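Local atomic coordinates of Lmo0547 protein (Listeria monocytogenes, PDB entry 4R9N), a protein that probably binds a sugar effector and, as a member of the SorC family of transcriptional regulators, is thought to control genes by sequence-specific DNA binding. Residues A[52-57]-A[143-148]; A[121-126]-A[201-206]; A[178-183]-A[194-199]; A[219-224]-A[242-247]. One frame throughout, in Å; residues are numbered along the deposited sequence. Where two conformers were deposited one is given.

Contacts 1 and 4 lie in the parallel sheet of one Rossmann-like domain, contacts 2 and 3 in helix ends, loops and a hairpin strand outside that sheet. Strands 147-151 and 217-221 are neighbours, so contacts 1 and 4, their centres about 19 Å apart, meet where Ala148 O lies 2.8 Å from Val219 N, a probable hydrogen bond. Contacts 2 and 3 form a second pair, with centres about 16 Å apart, and contact 3 is nested within the loop that contact 2 closes. A hydrogen bond of 2.9 Å from Asn201 ND2 to Ala196 O joins them. Contacts 2 and 4 lie on opposite sides of the chain's centre, their own centres about 29 Å apart.

Contact 1 (A[52-57]-A[143-148]); sequences VKTLGI and KTVDMA
Parallel strands 54-57 and 147-151 pair inside the Rossmann-like sheet of this domain, and the entry to the pair illustrates how one acidic residue, Asp146, can tie down the start of a strand. Asp146 CG stands anti to the carbonyl carbon (chi1 -73°), which carries the carboxylate across to the backbone and side chain of Lys53. OD2 accepts from Lys53 N at 2.9 Å and is met nearly along its C-O axis. The Lys53 chain bends at chi3 and chi4, so that its ammonium group folds back on the same carboxylate: Asp146 OD1 receives NZ on its syn lone pair in a salt bridge of 2.9 Å, and OD2 takes a weaker bond from NZ. One residue thus engages both oxygens.

Thr54 grips the other end of Asp146. Its OG1, in the crowded position between backbone N and carbonyl carbon (chi1 57°), accepts from Asp146 N at 2.9 Å, while Thr54 O receives weak bonds from the amides of Asp146 and Met147. A water hydrogen-bonded to Thr54 OG1 at 2.6 Å donates weakly to Asp146 OD1.

Met147, a selenomethionine, shares a sheet face with Leu55. The two side chains run side by side, Leu55 CD1 lying 3.9 Å from Met147 CG, and helix 30-49 packs on them through Ile49. The Val52 and Met147 side chains cross at about a right angle, Val52 CG1 lying 4.0 Å from Met147 SE. The straightest bond of the ladder runs from Gly56 N to Met147 O, 2.9 Å long, with 174° at the hydrogen, in the carbonyl plane.

Contact 2 (A[121-126]-A[201-206]); sequences EDTEMK and NTHVIG
Lys126, in the first turn of helix 123-131, shows how a long side chain can be threaded along a neighbouring loop. Its CB is directed toward segment 201-206, and the chain then bends at chi2 (60°) and again at chi4. CG passes 4.1 Å from Thr202 O. At the next carbon, CD meets CG1 of Ile205 at 3.9 Å, the two side chains running antiparallel to one another. CE lies 3.4 Å from Val204 O, and the tip, NZ, gives a weak hydrogen bond to Thr202 O.

His203 makes the firmer polar link in return. With CG anti to the carbonyl carbon (chi1 -71°), its ring reaches the start of the helix, where Thr123 OG1 sits in the ring plane at the edge, 2.7 Å from His203 NE2. Either atom could supply the proton. ND1, on the other side of the ring, is hydrogen-bonded to Glu199 O, so both nitrogens have partners and the ring's rotation is fixed. CD2 approaches Glu121 O at 3.3 Å.

Asp122 OD1 accepts weak bonds from the amides of Glu124 and Met125. The junction is a helix N-terminus with an aspartate N-cap, docked against the loop that follows helix 199-202.

Contact 3 (A[178-183]-A[194-199]); sequences KDVVGD and KEAKTE
A chi1 of -68° sets CG of Lys178 anti to its carbonyl carbon, and two bends, at chi2 (-74°) and again at chi4, curl the rest of the chain over segment 194-199. Val180, with CG1 anti to the backbone N, presents its other methyl, CG2, to the same segment. A residue just after a helix, its side chain long and charged, and a short branched one two positions on thus both meet the loop 194-199.

The polar part is carried by Lys178. Its CD and CE both run 3.5 Å from Lys197 O, and NZ then closes on that oxygen with a hydrogen bond of 2.7 Å. The donor lies in the carbonyl plane, at a C=O...N angle of 154°. The apolar part is one touch: Val180 CG2 to CB of Ala196 at 3.7 Å. Phe188 of strand 187-190 also packs against Val180.

The Schellman motif ending helix 169-177, with Asp179 at C-prime and positive phi, turns the chain from Lys178 toward Val180 and the two-stranded hairpin, 180-184 with 187-190. Val181 and Gly182 form a classic beta bulge there, opposite Phe189.

Glu174 pairs with Lys178 NZ in a salt bridge and accepts from Thr198 OG1, the same OE2 serving both. The ammonium group is therefore shared between a carboxylate and a peptide carbonyl, a setting that would be expected to favour its charged form and that ties the helix end to the loop.

Contact 4 (A[219-224]-A[242-247]); sequences VALANG and VIVITD
Backbone bonds come first in this worked case of parallel strand pairing. Ala220 alone provides two of them: its N donates to Val242 O at 2.8 Å, and its O accepts from Val244 N at 2.9 Å, each nearly along the C=O axis. Ala222 N adds a weak bond to Val244 O as the strands begin to part. Two CA-H...O contacts, from Val219 to Val242 O and from Ile243 to Ala220 O, fill in the ladder.

Apolar packing follows on the face shared by Val219, Leu221, Val242 and Val244. Val219 CG2 lies 3.9 Å from Val242 CB, the side chains pointing the same way, and Leu221 CD1 sits 4.1 Å from Val244 CG2. Helix 30-49 covers this face through Leu45 and Leu37.

Water takes over where the strands diverge. One molecule donates to Ala222 O (2.6 Å) and Asn223 OD1 and accepts from Thr246 N; a second links Asn223 OD1 to Thr246 OG1. That hydroxyl also caps Met249 N, at the start of helix 247-253.

Adjacent parallel strands joined through helix 228-236 make a beta-alpha-beta unit, the repeating element of Rossmann-like folds.

Contact 1 (A[52-57]-A[143-148])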
# COMPACT_ATOMS: atom_id res chain seq x y z
N VAL A 52 13.33 6.80 10.45
CA VAL A 52 12.89 7.83 9.47
C VAL A 52 12.18 8.96 10.21
O VAL A 52 11.83 8.79 11.36
CB VAL A 52 11.96 7.29 8.38
CG1 VAL A 52 12.57 6.10 7.67
CG2 VAL A 52 10.62 6.81 8.98
N LYS A 53 12.04 10.09 9.54
CA LYS A 53 11.40 11.29 10.12
C LYS A 53 9.91 11.36 9.75
O LYS A 53 9.12 11.97 10.48
CB LYS A 53 12.01 12.58 9.52
CG LYS A 53 13.51 12.72 9.65
CD LYS A 53 14.08 13.92 8.85
CE LYS A 53 13.84 13.91 7.34
NZ LYS A 53 14.49 12.83 6.52
N THR A 54 9.58 10.79 8.58
CA THR A 54 8.27 10.87 8.02
C THR A 54 7.87 9.52 7.37
O THR A 54 8.70 8.86 6.66
CB THR A 54 8.15 11.98 6.99
OG1 THR A 54 9.13 11.78 5.96
CG2 THR A 54 8.28 13.44 7.59
N LEU A 55 6.63 9.14 7.58
CA LEU A 55 6.14 7.82 7.16
C LEU A 55 4.72 8.02 6.52
O LEU A 55 3.85 8.60 7.16
CB LEU A 55 6.03 6.88 8.32
CG LEU A 55 5.28 5.55 8.13
CD1 LEU A 55 6.13 4.72 7.21
CD2 LEU A 55 5.14 4.84 9.45
N GLY A 56 4.58 7.61 5.28
CA GLY A 56 3.29 7.63 4.56
C GLY A 56 2.65 6.24 4.63
O GLY A 56 3.34 5.21 4.54
N ILE A 57 1.35 6.21 4.86
CA ILE A 57 0.58 4.99 4.99
C ILE A 57 -0.59 5.04 4.00
O ILE A 57 -1.28 6.06 3.87
CB ILE A 57 0.05 4.86 6.43
CG1 ILE A 57 1.16 4.93 7.45
CG2 ILE A 57 -0.79 3.59 6.66
CD1 ILE A 57 2.11 3.79 7.55
N LYS A 143 3.99 13.43 -0.56
CA LYS A 143 4.90 13.23 -1.68
C LYS A 143 6.30 13.22 -1.18
O LYS A 143 7.18 12.67 -1.86
CB LYS A 143 4.71 14.31 -2.75
CG LYS A 143 3.38 14.30 -3.46
CD LYS A 143 3.20 15.53 -4.37
CE LYS A 143 1.73 15.76 -4.73
NZ LYS A 143 1.51 16.79 -5.79
N THR A 144 6.54 13.84 -0.04
CA THR A 144 7.90 13.97 0.50
C THR A 144 8.26 13.07 1.63
O THR A 144 9.30 13.23 2.25
CB THR A 144 8.17 15.44 0.83
OG1 THR A 144 7.27 15.89 1.84
CG2 THR A 144 8.01 16.27 -0.41
N VAL A 145 7.46 12.03 1.91
CA VAL A 145 7.80 11.14 3.03
C VAL A 145 9.07 10.38 2.74
O VAL A 145 9.38 10.14 1.58
CB VAL A 145 6.63 10.16 3.41
CG1 VAL A 145 5.38 10.96 3.87
CG2 VAL A 145 6.29 9.26 2.24
N ASP A 146 9.78 10.01 3.79
CA ASP A 146 11.03 9.24 3.69
C ASP A 146 10.70 7.81 3.22
O ASP A 146 11.50 7.14 2.53
CB ASP A 146 11.70 9.14 5.06
CG ASP A 146 12.37 10.46 5.55
OD1 ASP A 146 12.64 11.40 4.77
OD2 ASP A 146 12.57 10.54 6.77
N MSE A 147 9.58 7.30 3.75
CA MSE A 147 9.15 5.93 3.42
C MSE A 147 7.69 5.81 3.35
O MSE A 147 6.98 6.52 4.06
CB MSE A 147 9.70 5.07 4.59
CG MSE A 147 9.11 3.74 4.91
SE MSE A 147 10.03 3.16 6.63
CE MSE A 147 9.06 1.63 6.28
N ALA A 148 7.20 4.80 2.62
CA ALA A 148 5.73 4.63 2.51
C ALA A 148 5.44 3.13 2.64
O ALA A 148 6.25 2.32 2.18
CB ALA A 148 5.22 5.16 1.20
O HOH W 1 10.96 13.59 5.68

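Contact 2 (A[121-126]-A[201-206])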
# COMPACT_ATOMS: atom_id res chain seq x y z
N GLU A 121 -16.26 11.23 -7.80
CA GLU A 121 -16.72 11.13 -9.19
C GLU A 121 -17.12 12.48 -9.78
O GLU A 121 -17.08 12.69 -10.97
CB GLU A 121 -17.94 10.20 -9.27
CG GLU A 121 -17.67 8.76 -8.86
CD GLU A 121 -18.93 7.91 -8.85
OE1 GLU A 121 -18.77 6.67 -8.92
OE2 GLU A 121 -20.05 8.45 -8.79
N ASP A 122 -17.53 13.40 -8.93
CA ASP A 122 -17.91 14.73 -9.41
C ASP A 122 -16.63 15.50 -9.70
O ASP A 122 -15.95 15.94 -8.78
CB ASP A 122 -18.73 15.42 -8.35
CG ASP A 122 -19.35 16.74 -8.80
OD1 ASP A 122 -18.75 17.54 -9.50
OD2 ASP A 122 -20.47 17.02 -8.33
N THR A 123 -16.33 15.69 -10.98
CA THR A 123 -15.05 16.24 -11.37
C THR A 123 -14.77 17.66 -10.81
O THR A 123 -13.64 17.99 -10.38
CB THR A 123 -14.99 16.29 -12.90
OG1 THR A 123 -15.26 14.95 -13.43
CG2 THR A 123 -13.62 16.77 -13.34
N GLU A 124 -15.82 18.47 -10.79
CA GLU A 124 -15.72 19.85 -10.29
C GLU A 124 -15.46 19.85 -8.77
O GLU A 124 -14.69 20.67 -8.23
CB GLU A 124 -17.01 20.58 -10.69
CG GLU A 124 -17.03 22.08 -10.43
CD GLU A 124 -18.36 22.73 -10.79
OE1 GLU A 124 -18.86 23.48 -9.91
OE2 GLU A 124 -18.90 22.49 -11.92
N MSE A 125 -16.10 18.92 -8.07
CA MSE A 125 -15.92 18.82 -6.60
C MSE A 125 -14.53 18.33 -6.31
O MSE A 125 -13.88 18.83 -5.38
CB MSE A 125 -16.88 17.84 -5.93
CG MSE A 125 -16.85 17.94 -4.40
SE MSE A 125 -18.26 16.75 -3.69
CE MSE A 125 -18.34 17.47 -1.86
N LYS A 126 -14.09 17.36 -7.10
CA LYS A 126 -12.76 16.75 -6.96
C LYS A 126 -11.76 17.89 -7.08
O LYS A 126 -10.85 18.04 -6.26
CB LYS A 126 -12.54 15.64 -8.02
CG LYS A 126 -11.09 15.38 -8.55
CD LYS A 126 -10.13 14.98 -7.46
CE LYS A 126 -8.95 14.13 -7.93
NZ LYS A 126 -7.94 14.78 -8.79
N ASN A 201 -8.98 6.73 -11.97
CA ASN A 201 -7.64 7.22 -11.61
C ASN A 201 -7.56 8.73 -11.53
O ASN A 201 -6.77 9.25 -10.74
CB ASN A 201 -6.52 6.71 -12.54
CG ASN A 201 -6.19 5.23 -12.30
OD1 ASN A 201 -6.49 4.69 -11.20
ND2 ASN A 201 -5.69 4.55 -13.34
N THR A 202 -8.36 9.43 -12.33
CA THR A 202 -8.32 10.87 -12.31
C THR A 202 -9.22 11.48 -11.23
O THR A 202 -9.29 12.72 -11.08
CB THR A 202 -8.72 11.46 -13.68
OG1 THR A 202 -10.06 11.05 -13.97
CG2 THR A 202 -7.77 11.02 -14.78
N HIS A 203 -9.99 10.66 -10.52
CA HIS A 203 -10.91 11.13 -9.51
C HIS A 203 -10.51 10.73 -8.07
O HIS A 203 -11.25 10.90 -7.12
CB HIS A 203 -12.34 10.71 -9.88
CG HIS A 203 -12.88 11.47 -11.06
ND1 HIS A 203 -12.47 11.23 -12.37
CD2 HIS A 203 -13.74 12.50 -11.14
CE1 HIS A 203 -13.08 12.07 -13.19
NE2 HIS A 203 -13.88 12.83 -12.48
N VAL A 204 -9.30 10.21 -7.90
CA VAL A 204 -8.85 9.77 -6.60
C VAL A 204 -8.06 10.91 -5.91
O VAL A 204 -7.19 11.53 -6.54
CB VAL A 204 -7.96 8.51 -6.75
CG1 VAL A 204 -7.25 8.17 -5.44
CG2 VAL A 204 -8.81 7.31 -7.16
N ILE A 205 -8.35 11.15 -4.64
CA ILE A 205 -7.58 12.10 -3.86
C ILE A 205 -6.56 11.30 -3.07
O ILE A 205 -6.88 10.70 -2.07
CB ILE A 205 -8.48 12.95 -2.94
CG1 ILE A 205 -9.52 13.72 -3.82
CG2 ILE A 205 -7.61 13.94 -2.14
CD1 ILE A 205 -10.45 14.63 -3.10
N GLY A 206 -5.31 11.34 -3.52
CA GLY A 206 -4.22 10.67 -2.85
C GLY A 206 -3.03 10.66 -3.82
O GLY A 206 -3.13 11.11 -4.97

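Contact 3 (A[178-183]-A[194-199])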
# COMPACT_ATOMS: atom_id res chain seq x y z
N LYS A 178 -9.82 -1.86 -19.99
CA LYS A 178 -8.58 -1.05 -20.02
C LYS A 178 -7.32 -1.84 -19.64
O LYS A 178 -6.26 -1.26 -19.42
CB LYS A 178 -8.76 0.16 -19.15
CG LYS A 178 -9.78 1.21 -19.63
CD LYS A 178 -9.27 2.01 -20.81
CE LYS A 178 -10.34 2.97 -21.35
NZ LYS A 178 -10.69 4.16 -20.47
N ASP A 179 -7.44 -3.14 -19.53
CA ASP A 179 -6.31 -4.05 -19.29
C ASP A 179 -5.61 -3.79 -17.98
O ASP A 179 -4.38 -3.97 -17.81
CB ASP A 179 -5.32 -4.06 -20.47
CG ASP A 179 -6.00 -4.41 -21.78
OD1 ASP A 179 -6.74 -5.43 -21.82
OD2 ASP A 179 -5.79 -3.66 -22.76
N VAL A 180 -6.38 -3.35 -17.00
CA VAL A 180 -5.86 -3.20 -15.63
C VAL A 180 -5.51 -4.55 -14.99
O VAL A 180 -6.25 -5.52 -15.14
CB VAL A 180 -6.93 -2.44 -14.80
CG1 VAL A 180 -6.71 -2.61 -13.31
CG2 VAL A 180 -6.91 -0.99 -15.16
N VAL A 181 -4.35 -4.61 -14.34
CA VAL A 181 -3.93 -5.82 -13.63
C VAL A 181 -3.84 -5.68 -12.12
O VAL A 181 -3.81 -6.67 -11.42
CB VAL A 181 -2.60 -6.37 -14.16
CG1 VAL A 181 -2.75 -6.66 -15.63
CG2 VAL A 181 -1.44 -5.44 -13.87
N GLY A 182 -3.77 -4.45 -11.60
CA GLY A 182 -3.69 -4.30 -10.14
C GLY A 182 -3.96 -2.89 -9.69
O GLY A 182 -4.19 -1.96 -10.50
N ASP A 183 -3.95 -2.71 -8.38
CA ASP A 183 -4.00 -1.35 -7.81
C ASP A 183 -3.11 -1.20 -6.59
O ASP A 183 -2.88 -2.14 -5.88
CB ASP A 183 -5.41 -0.88 -7.52
CG ASP A 183 -6.16 -1.74 -6.55
OD1 ASP A 183 -6.61 -2.85 -6.94
OD2 ASP A 183 -6.42 -1.27 -5.41
N LYS A 194 1.93 1.23 -15.22
CA LYS A 194 1.54 2.63 -15.35
C LYS A 194 0.05 2.75 -15.13
O LYS A 194 -0.68 1.81 -15.41
CB LYS A 194 1.93 3.20 -16.69
CG LYS A 194 3.44 3.09 -16.93
CD LYS A 194 3.88 3.85 -18.17
CE LYS A 194 5.38 4.16 -18.11
NZ LYS A 194 6.21 2.94 -17.89
N GLU A 195 -0.38 3.91 -14.63
CA GLU A 195 -1.81 4.10 -14.35
C GLU A 195 -2.56 3.98 -15.65
O GLU A 195 -2.16 4.62 -16.65
CB GLU A 195 -2.11 5.47 -13.74
CG GLU A 195 -1.56 5.57 -12.35
CD GLU A 195 -2.10 6.71 -11.51
OE1 GLU A 195 -3.28 7.12 -11.69
OE2 GLU A 195 -1.31 7.18 -10.64
N ALA A 196 -3.64 3.20 -15.66
CA ALA A 196 -4.52 3.16 -16.81
C ALA A 196 -5.20 4.52 -17.05
O ALA A 196 -5.46 5.32 -16.12
CB ALA A 196 -5.57 2.06 -16.67
N LYS A 197 -5.49 4.77 -18.33
CA LYS A 197 -6.30 5.91 -18.71
C LYS A 197 -7.76 5.61 -18.48
O LYS A 197 -8.41 5.05 -19.34
CB LYS A 197 -6.07 6.25 -20.18
CG LYS A 197 -4.65 6.74 -20.47
CD LYS A 197 -4.66 7.45 -21.82
CE LYS A 197 -3.29 7.60 -22.46
NZ LYS A 197 -2.81 9.00 -22.31
N THR A 198 -8.26 5.97 -17.32
CA THR A 198 -9.58 5.61 -16.89
C THR A 198 -10.00 6.63 -15.88
O THR A 198 -9.17 7.18 -15.13
CB THR A 198 -9.68 4.13 -16.36
OG1 THR A 198 -11.04 3.79 -16.12
CG2 THR A 198 -8.93 3.93 -15.07
N GLU A 199 -11.28 6.95 -15.93
CA GLU A 199 -11.93 7.91 -15.05
C GLU A 199 -11.57 7.78 -13.59
O GLU A 199 -11.22 8.77 -12.95
CB GLU A 199 -13.47 7.79 -15.18
CG GLU A 199 -14.28 8.74 -14.29
CD GLU A 199 -14.81 8.12 -12.99
OE1 GLU A 199 -14.92 6.89 -12.86
OE2 GLU A 199 -15.17 8.91 -12.08

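Contact 4 (A[219-224]-A[242-247])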
# COMPACT_ATOMS: atom_id res chain seq x y z
N VAL A 219 7.54 0.31 0.79
CA VAL A 219 7.40 -1.03 1.26
C VAL A 219 6.02 -1.56 0.92
O VAL A 219 5.03 -0.87 1.20
CB VAL A 219 7.50 -1.05 2.78
CG1 VAL A 219 7.38 -2.49 3.25
CG2 VAL A 219 8.81 -0.44 3.20
N ALA A 220 5.95 -2.71 0.28
CA ALA A 220 4.69 -3.35 0.00
C ALA A 220 4.52 -4.64 0.77
O ALA A 220 5.49 -5.50 0.93
CB ALA A 220 4.54 -3.58 -1.48
N LEU A 221 3.32 -4.78 1.29
CA LEU A 221 2.87 -5.98 2.01
C LEU A 221 1.84 -6.67 1.14
O LEU A 221 0.85 -6.03 0.81
CB LEU A 221 2.15 -5.52 3.28
CG LEU A 221 2.89 -5.17 4.55
CD1 LEU A 221 4.19 -4.45 4.33
CD2 LEU A 221 1.99 -4.37 5.50
N ALA A 222 2.00 -7.95 0.79
CA ALA A 222 0.96 -8.61 -0.02
C ALA A 222 0.82 -10.07 0.36
O ALA A 222 1.79 -10.73 0.69
CB ALA A 222 1.29 -8.52 -1.50
N ASN A 223 -0.39 -10.59 0.23
CA ASN A 223 -0.58 -12.03 0.41
C ASN A 223 -1.65 -12.55 -0.52
O ASN A 223 -2.61 -11.81 -0.85
CB ASN A 223 -0.99 -12.33 1.84
CG ASN A 223 -0.95 -13.83 2.16
OD1 ASN A 223 0.03 -14.54 1.86
ND2 ASN A 223 -2.03 -14.32 2.74
N GLY A 224 -1.53 -13.83 -0.89
CA GLY A 224 -2.58 -14.49 -1.64
C GLY A 224 -2.21 -14.61 -3.08
O GLY A 224 -1.86 -13.65 -3.77
N VAL A 242 10.91 -2.58 -1.12
CA VAL A 242 11.03 -3.57 -0.09
C VAL A 242 9.69 -4.32 -0.12
O VAL A 242 8.56 -3.70 -0.12
CB VAL A 242 11.20 -2.90 1.31
CG1 VAL A 242 11.13 -3.93 2.43
CG2 VAL A 242 12.50 -2.05 1.38
N ILE A 243 9.76 -5.61 -0.15
CA ILE A 243 8.56 -6.44 -0.03
C ILE A 243 8.60 -7.30 1.18
O ILE A 243 9.71 -7.80 1.59
CB ILE A 243 8.31 -7.36 -1.24
CG1 ILE A 243 9.48 -8.27 -1.56
CG2 ILE A 243 7.92 -6.55 -2.46
CD1 ILE A 243 9.05 -9.33 -2.56
N VAL A 244 7.44 -7.47 1.79
CA VAL A 244 7.25 -8.38 2.90
C VAL A 244 6.18 -9.34 2.40
O VAL A 244 5.03 -8.93 2.14
CB VAL A 244 6.78 -7.69 4.20
CG1 VAL A 244 6.79 -8.69 5.32
CG2 VAL A 244 7.74 -6.55 4.55
N ILE A 245 6.59 -10.60 2.21
CA ILE A 245 5.72 -11.65 1.71
C ILE A 245 6.04 -12.99 2.32
O ILE A 245 7.08 -13.16 2.97
CB ILE A 245 5.74 -11.80 0.18
CG1 ILE A 245 7.12 -12.18 -0.31
CG2 ILE A 245 5.20 -10.53 -0.51
CD1 ILE A 245 7.10 -12.53 -1.81
N THR A 246 5.14 -13.93 2.10
CA THR A 246 5.27 -15.27 2.62
C THR A 246 6.20 -16.06 1.71
O THR A 246 6.43 -15.71 0.56
CB THR A 246 3.93 -16.03 2.68
OG1 THR A 246 3.36 -16.15 1.39
CG2 THR A 246 2.95 -15.41 3.64
N ASP A 247 6.71 -17.14 2.22
CA ASP A 247 7.55 -18.01 1.36
C ASP A 247 6.76 -18.69 0.26
O ASP A 247 7.28 -18.94 -0.83
CB ASP A 247 8.35 -19.04 2.20
CG ASP A 247 7.51 -19.84 3.12
OD1 ASP A 247 6.25 -19.69 3.13
OD2 ASP A 247 8.15 -20.67 3.86
O HOH W 2 2.61 -13.19 0.85
O HOH W 3 0.84 -17.21 1.81